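Side-chain contacts in KLLA0F12672p (Kluyveromyces lactis, PDB 4M3O), which probably dephosphorylates the C-terminal repeat domain of RNA polymerase II during transcription, and is present here as its zinc-binding N-terminal domain: residues T40-D45 / V71-Y76; T109-K114 / R118-Y123. One frame throughout, in Å; residues are numbered along the deposited sequence.

Contact 1. Residues T40-D45 / V71-Y76. With ZN (zinc ion), chain C.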
loop_
_atom_site.group_PDB
_atom_site.type_symbol
_atom_site.label_atom_id
_atom_site.label_comp_id
_atom_site.label_asym_id
_atom_site.label_seq_id
_atom_site.Cartn_x
_atom_site.Cartn_y
_atom_site.Cartn_z
ATOM N N THR A 40 0.647 10.356 -2.964
ATOM C CA THR A 40 0.292 11.369 -3.945
ATOM C C THR A 40 -1.008 10.994 -4.603
ATOM O O THR A 40 -1.785 11.888 -4.921
ATOM C CB THR A 40 1.395 11.560 -5.004
ATOM O OG1 THR A 40 1.846 10.287 -5.488
ATOM C CG2 THR A 40 2.545 12.214 -4.370
ATOM N N LYS A 41 -1.262 9.681 -4.747
ATOM C CA LYS A 41 -2.444 9.141 -5.449
ATOM C C LYS A 41 -3.087 8.011 -4.651
ATOM O O LYS A 41 -2.430 7.428 -3.767
ATOM C CB LYS A 41 -2.035 8.538 -6.795
ATOM C CG LYS A 41 -1.454 9.556 -7.738
ATOM C CD LYS A 41 -0.889 8.917 -8.990
ATOM C CE LYS A 41 -0.548 10.022 -9.994
ATOM N NZ LYS A 41 -0.334 9.478 -11.358
ATOM N N ASP A 42 -4.346 7.698 -4.976
ATOM C CA ASP A 42 -5.071 6.608 -4.340
ATOM C C ASP A 42 -5.092 5.498 -5.338
ATOM O O ASP A 42 -4.907 5.746 -6.520
ATOM C CB ASP A 42 -6.465 7.035 -3.932
ATOM C CG ASP A 42 -6.452 8.328 -3.082
ATOM O OD1 ASP A 42 -5.569 8.487 -2.208
ATOM O OD2 ASP A 42 -7.345 9.183 -3.277
ATOM N N VAL A 43 -5.319 4.279 -4.865
ATOM C CA VAL A 43 -5.293 3.073 -5.689
ATOM C C VAL A 43 -6.625 2.932 -6.412
ATOM O O VAL A 43 -7.679 3.067 -5.833
ATOM C CB VAL A 43 -5.062 1.817 -4.844
ATOM C CG1 VAL A 43 -5.370 0.563 -5.658
ATOM C CG2 VAL A 43 -3.632 1.838 -4.287
ATOM N N LYS A 44 -6.593 2.668 -7.702
ATOM C CA LYS A 44 -7.809 2.852 -8.426
ATOM C C LYS A 44 -8.788 1.728 -8.193
ATOM O O LYS A 44 -9.960 1.971 -8.092
ATOM C CB LYS A 44 -7.515 3.125 -9.874
ATOM C CG LYS A 44 -7.360 1.926 -10.764
ATOM C CD LYS A 44 -7.487 2.375 -12.215
ATOM C CE LYS A 44 -8.724 3.241 -12.433
ATOM N NZ LYS A 44 -9.947 2.545 -11.934
ATOM N N ASP A 45 -8.336 0.503 -8.049
ATOM C CA ASP A 45 -9.248 -0.598 -8.058
ATOM C C ASP A 45 -8.689 -1.797 -7.316
ATOM O O ASP A 45 -7.520 -1.831 -6.890
ATOM C CB ASP A 45 -9.502 -1.026 -9.552
ATOM C CG ASP A 45 -8.174 -1.302 -10.329
ATOM O OD1 ASP A 45 -8.147 -1.296 -11.602
ATOM O OD2 ASP A 45 -7.118 -1.470 -9.661
ATOM N N VAL A 71 -0.718 13.562 5.029
ATOM C CA VAL A 71 -1.184 14.404 3.908
ATOM C C VAL A 71 -2.743 14.402 3.832
ATOM O O VAL A 71 -3.377 14.655 2.805
ATOM C CB VAL A 71 -0.509 13.954 2.608
ATOM C CG1 VAL A 71 -0.829 14.901 1.458
ATOM C CG2 VAL A 71 1.009 13.867 2.806
ATOM N N LYS A 72 -3.339 14.150 4.965
ATOM C CA LYS A 72 -4.781 14.142 5.118
ATOM C C LYS A 72 -5.532 13.146 4.221
ATOM O O LYS A 72 -6.647 13.390 3.779
ATOM C CB LYS A 72 -5.350 15.549 5.035
ATOM C CG LYS A 72 -4.734 16.449 6.105
ATOM C CD LYS A 72 -5.283 17.855 6.017
ATOM C CE LYS A 72 -4.336 18.839 6.690
ATOM N NZ LYS A 72 -4.864 20.192 6.409
ATOM N N ARG A 73 -4.977 11.957 4.075
ATOM C CA ARG A 73 -5.774 10.899 3.374
ATOM C C ARG A 73 -6.129 9.772 4.319
ATOM O O ARG A 73 -5.300 9.370 5.206
ATOM C CB ARG A 73 -5.021 10.444 2.145
ATOM C CG ARG A 73 -5.125 11.509 1.049
ATOM C CD ARG A 73 -3.899 11.670 0.192
ATOM N NE ARG A 73 -4.106 11.006 -1.078
ATOM C CZ ARG A 73 -3.972 11.541 -2.281
ATOM N NH1 ARG A 73 -3.567 12.791 -2.469
ATOM N NH2 ARG A 73 -4.207 10.780 -3.326
ATOM N N CYS A 74 -7.376 9.322 4.201
ATOM C CA CYS A 74 -7.770 8.041 4.797
ATOM C C CYS A 74 -6.660 7.004 4.556
ATOM O O CYS A 74 -6.058 6.938 3.468
ATOM C CB CYS A 74 -9.089 7.525 4.226
ATOM S SG CYS A 74 -9.624 5.907 4.922
ATOM N N GLY A 75 -6.375 6.254 5.601
ATOM C CA GLY A 75 -5.346 5.246 5.585
ATOM C C GLY A 75 -5.516 4.182 4.518
ATOM O O GLY A 75 -4.536 3.741 3.922
ATOM N N TYR A 76 -6.743 3.813 4.260
ATOM C CA TYR A 76 -7.047 2.759 3.250
ATOM C C TYR A 76 -6.804 3.284 1.843
ATOM O O TYR A 76 -7.459 4.234 1.425
ATOM C CB TYR A 76 -8.475 2.230 3.408
ATOM C CG TYR A 76 -8.831 0.934 2.673
ATOM C CD1 TYR A 76 -8.016 -0.195 2.769
ATOM C CD2 TYR A 76 -10.020 0.850 1.913
ATOM C CE1 TYR A 76 -8.360 -1.379 2.166
ATOM C CE2 TYR A 76 -10.398 -0.348 1.280
ATOM C CZ TYR A 76 -9.547 -1.440 1.379
ATOM O OH TYR A 76 -9.852 -2.640 0.811
HETATM ZN ZN ZN C . -11.640 5.882 3.776
#

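Contact 2. Residues T109-K114 / R118-Y123. With ZN (zinc ion), chain C.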
loop_
_atom_site.group_PDB
_atom_site.type_symbol
_atom_site.label_atom_id
_atom_site.label_comp_id
_atom_site.label_asym_id
_atom_site.label_seq_id
_atom_site.Cartn_x
_atom_site.Cartn_y
_atom_site.Cartn_z
ATOM N N THR A 109 -8.945 8.513 13.736
ATOM C CA THR A 109 -7.811 9.400 13.485
ATOM C C THR A 109 -6.985 8.933 12.252
ATOM O O THR A 109 -6.194 9.687 11.714
ATOM C CB THR A 109 -6.941 9.554 14.743
ATOM O OG1 THR A 109 -6.288 8.319 15.018
ATOM C CG2 THR A 109 -7.819 9.954 15.960
ATOM N N GLU A 110 -7.259 7.714 11.782
ATOM C CA GLU A 110 -6.539 7.086 10.684
ATOM C C GLU A 110 -7.410 6.739 9.442
ATOM O O GLU A 110 -6.907 6.641 8.317
ATOM C CB GLU A 110 -5.875 5.829 11.213
ATOM C CG GLU A 110 -4.850 6.074 12.293
ATOM C CD GLU A 110 -4.215 4.795 12.802
ATOM O OE1 GLU A 110 -4.672 3.669 12.483
ATOM O OE2 GLU A 110 -3.266 4.920 13.572
ATOM N N TYR A 111 -8.711 6.640 9.649
ATOM C CA TYR A 111 -9.646 6.248 8.614
ATOM C C TYR A 111 -10.815 7.175 8.607
ATOM O O TYR A 111 -11.139 7.736 9.645
ATOM C CB TYR A 111 -10.114 4.794 8.886
ATOM C CG TYR A 111 -8.943 3.905 8.849
ATOM C CD1 TYR A 111 -8.313 3.488 10.028
ATOM C CD2 TYR A 111 -8.411 3.507 7.619
ATOM C CE1 TYR A 111 -7.167 2.693 9.970
ATOM C CE2 TYR A 111 -7.280 2.696 7.561
ATOM C CZ TYR A 111 -6.659 2.296 8.730
ATOM O OH TYR A 111 -5.482 1.535 8.643
ATOM N N CYS A 112 -11.508 7.226 7.473
ATOM C CA CYS A 112 -12.734 8.008 7.294
ATOM C C CYS A 112 -13.901 7.420 8.090
ATOM O O CYS A 112 -14.747 8.174 8.586
ATOM C CB CYS A 112 -13.136 8.101 5.795
ATOM S SG CYS A 112 -13.476 6.501 4.993
ATOM N N THR A 113 -13.904 6.098 8.262
ATOM C CA THR A 113 -15.054 5.321 8.824
ATOM C C THR A 113 -14.606 4.036 9.520
ATOM O O THR A 113 -13.451 3.606 9.358
ATOM C CB THR A 113 -16.007 4.804 7.687
ATOM O OG1 THR A 113 -15.239 4.054 6.708
ATOM C CG2 THR A 113 -16.664 5.969 6.997
ATOM N N LYS A 114 -15.505 3.371 10.237
ATOM C CA LYS A 114 -15.111 2.115 10.867
ATOM C C LYS A 114 -14.913 0.993 9.792
ATOM O O LYS A 114 -14.101 0.044 9.940
ATOM C CB LYS A 114 -16.179 1.692 11.863
ATOM C CG LYS A 114 -15.778 0.534 12.757
ATOM C CD LYS A 114 -16.998 -0.333 12.993
ATOM C CE LYS A 114 -17.354 -1.126 11.732
ATOM N NZ LYS A 114 -18.228 -2.274 12.069
ATOM N N ARG A 118 -11.826 -1.534 9.169
ATOM C CA ARG A 118 -11.907 -3.005 9.042
ATOM C C ARG A 118 -11.324 -3.503 7.709
ATOM O O ARG A 118 -10.651 -4.521 7.651
ATOM C CB ARG A 118 -13.385 -3.469 9.233
ATOM C CG ARG A 118 -13.976 -3.214 10.611
ATOM C CD ARG A 118 -13.137 -3.912 11.697
ATOM N NE ARG A 118 -13.886 -4.185 12.925
ATOM C CZ ARG A 118 -13.325 -4.491 14.107
ATOM N NH1 ARG A 118 -12.010 -4.507 14.294
ATOM N NH2 ARG A 118 -14.089 -4.806 15.134
ATOM N N CYS A 119 -11.601 -2.799 6.617
ATOM C CA CYS A 119 -11.071 -3.192 5.318
ATOM C C CYS A 119 -9.544 -3.166 5.333
ATOM O O CYS A 119 -8.869 -4.025 4.744
ATOM C CB CYS A 119 -11.601 -2.270 4.214
ATOM S SG CYS A 119 -13.362 -2.349 3.887
ATOM N N SER A 120 -9.020 -2.150 6.021
ATOM C CA SER A 120 -7.605 -1.948 6.199
ATOM C C SER A 120 -6.918 -3.028 7.024
ATOM O O SER A 120 -5.882 -3.592 6.601
ATOM C CB SER A 120 -7.308 -0.530 6.793
ATOM O OG SER A 120 -5.884 -0.353 6.768
ATOM N N GLN A 121 -7.482 -3.347 8.167
ATOM C CA GLN A 121 -7.062 -4.503 8.964
ATOM C C GLN A 121 -7.131 -5.865 8.191
ATOM O O GLN A 121 -6.197 -6.676 8.218
ATOM C CB GLN A 121 -8.085 -4.687 10.103
ATOM C CG GLN A 121 -7.977 -3.643 11.180
ATOM C CD GLN A 121 -8.863 -4.027 12.365
ATOM O OE1 GLN A 121 -10.061 -4.262 12.218
ATOM N NE2 GLN A 121 -8.253 -4.178 13.513
ATOM N N PHE A 122 -8.240 -6.055 7.482
ATOM C CA PHE A 122 -8.474 -7.254 6.694
ATOM C C PHE A 122 -7.347 -7.426 5.685
ATOM O O PHE A 122 -6.762 -8.525 5.547
ATOM C CB PHE A 122 -9.835 -7.146 6.008
ATOM C CG PHE A 122 -10.290 -8.398 5.286
ATOM C CD1 PHE A 122 -9.996 -8.596 3.947
ATOM C CD2 PHE A 122 -11.077 -9.382 5.931
ATOM C CE1 PHE A 122 -10.472 -9.729 3.261
ATOM C CE2 PHE A 122 -11.508 -10.543 5.248
ATOM C CZ PHE A 122 -11.209 -10.689 3.906
ATOM N N TYR A 123 -7.011 -6.333 5.005
ATOM C CA TYR A 123 -5.915 -6.372 4.029
ATOM C C TYR A 123 -4.572 -6.621 4.721
ATOM O O TYR A 123 -3.801 -7.428 4.260
ATOM C CB TYR A 123 -5.883 -5.077 3.243
ATOM C CG TYR A 123 -4.893 -4.963 2.134
ATOM C CD1 TYR A 123 -5.101 -5.610 0.918
ATOM C CD2 TYR A 123 -3.754 -4.173 2.277
ATOM C CE1 TYR A 123 -4.178 -5.482 -0.103
ATOM C CE2 TYR A 123 -2.828 -4.011 1.241
ATOM C CZ TYR A 123 -3.051 -4.686 0.045
ATOM O OH TYR A 123 -2.158 -4.506 -0.991
HETATM ZN ZN ZN C . -11.640 5.882 3.776
#

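Contact 1. Residues T40-D45 / V71-Y76
Arg-73 reaches across to Asp-42, and a salt bridge joins the zinc-bearing loop 71-76 to segment 40-45. The CB of Arg-73 points toward segment 40-45. At the first bond CG stands anti to the carbonyl carbon, beside the backbone N (chi1 -75°). The chain then bends at chi2 and again at chi3, which swings the flat end round to the carboxylate. Arg-73 NE is the first atom to bond, giving its hydrogen to Asp-42 OD1 at 3.1 Å. NE comes to the syn side of OD1 but 23° out of the carboxylate plane, while OD1 lies at the edge of the guanidinium, near its plane. Arg-73 CZ follows, 3.4 Å from Thr-40 O. Arg-73 NH1 lies 3.2 Å from the same Thr-40 O. Arg-73 NH2 lies 2.9 Å from Asp-42 OD1, in a hydrogen bond that is weak in its geometry. NE and NH2 thus share one carboxylate oxygen instead of pairing with two. The carboxylate and guanidinium planes are turned 64° apart. Thr-40 CA lies over one face of the guanidinium. Arg-73 NH2 also comes 3.2 Å from Lys-41 CA, just where the chain leaves helix 24-40.

Asp-42 belongs to the short strand 42-43, which pairs in parallel with strand 2-3. Its OD1 has a second cationic partner, Arg-68 of helix 58-70. Arg-68 also bonds to the carbonyl of Cys-74. A Schellman motif with Lys-72 as its C-prime residue closes that helix, and Arg-73 N bonds back to Arg-68 O in it. Cys-74 SG binds the zinc at 2.3 Å. Two arginines converge on a single buried aspartate. Their charges should favour the ionised form of Asp-42, and the bridge ties strand 42-43 to the loop that supplies a zinc ligand.

Contact 2. Residues T109-K114 / R118-Y123
Tyr-111 and Ser-120 join two parts of the zinc finger of the Rtr1/RPAP2 family: the loop that carries Cys-112 and the helix 114-125 that follows it. The Tyr-111 hydroxyl OH and Ser-120 OG are hydrogen-bonded at 2.7 Å, and either could be the donor. The serine also touches the ring through its carbon, with Ser-120 CB 3.3 Å from Tyr-111 CE2. This approach is oblique to the ring. Ser-120 OG lies anti to its own backbone N (chi1 -173°), which turns it to the phenol oxygen. Both residues are buried. On the exposed flank the aliphatic parts of Lys-114 and Arg-118 meet. Bends at chi2 and chi3 of the lysine bring Lys-114 CE to 4.1 Å from Arg-118 CG.

A second hydroxyl, that of Tyr-61 in helix 58-70, is hydrogen-bonded to the same serine oxygen. Ser-120 OG therefore connects two tyrosines. Val-65 of that helix also packs on Tyr-111.

Further out lie the zinc site and the start of the helix. Cys-112 follows Tyr-111 and binds the zinc through SG at 2.3 Å. Cys-74, Cys-79 and His-116 complete the site. Thr-113 is the N-cap of the helix, and its OG1 accepts a hydrogen bond from the backbone N of His-116. Within the first turn of the helix, Arg-118 N bonds to Lys-114 O at 2.9 Å.

The arginine end is held within its own helix. Arg-118 NH1 gives a nearly straight bond (166°) to a lone pair of Gln-121 OE1 at 2.9 Å, close to the guanidinium plane.

Contacts 1 and 2 meet at one zinc ion; their centres are about 12 Å apart. Contact 1 supplies Cys-74 and contact 2 supplies Cys-112. Cys-79 follows segment 71-76, and His-116 lies between the two segments of contact 2. The segments also touch directly. Gly-75 N lies 2.8 Å from Glu-110 O, a probable hydrogen bond that links the two ligand loops. Cys-74 SG packs 3.4 Å from Cys-112 N. Tyr-76 N packs 3.5 Å from Tyr-111 CE2. The Tyr-76 ring lies against helix 114-125, with Tyr-76 CZ 3.6 Å from Cys-119 CB. Helix 58-70 reaches both contacts.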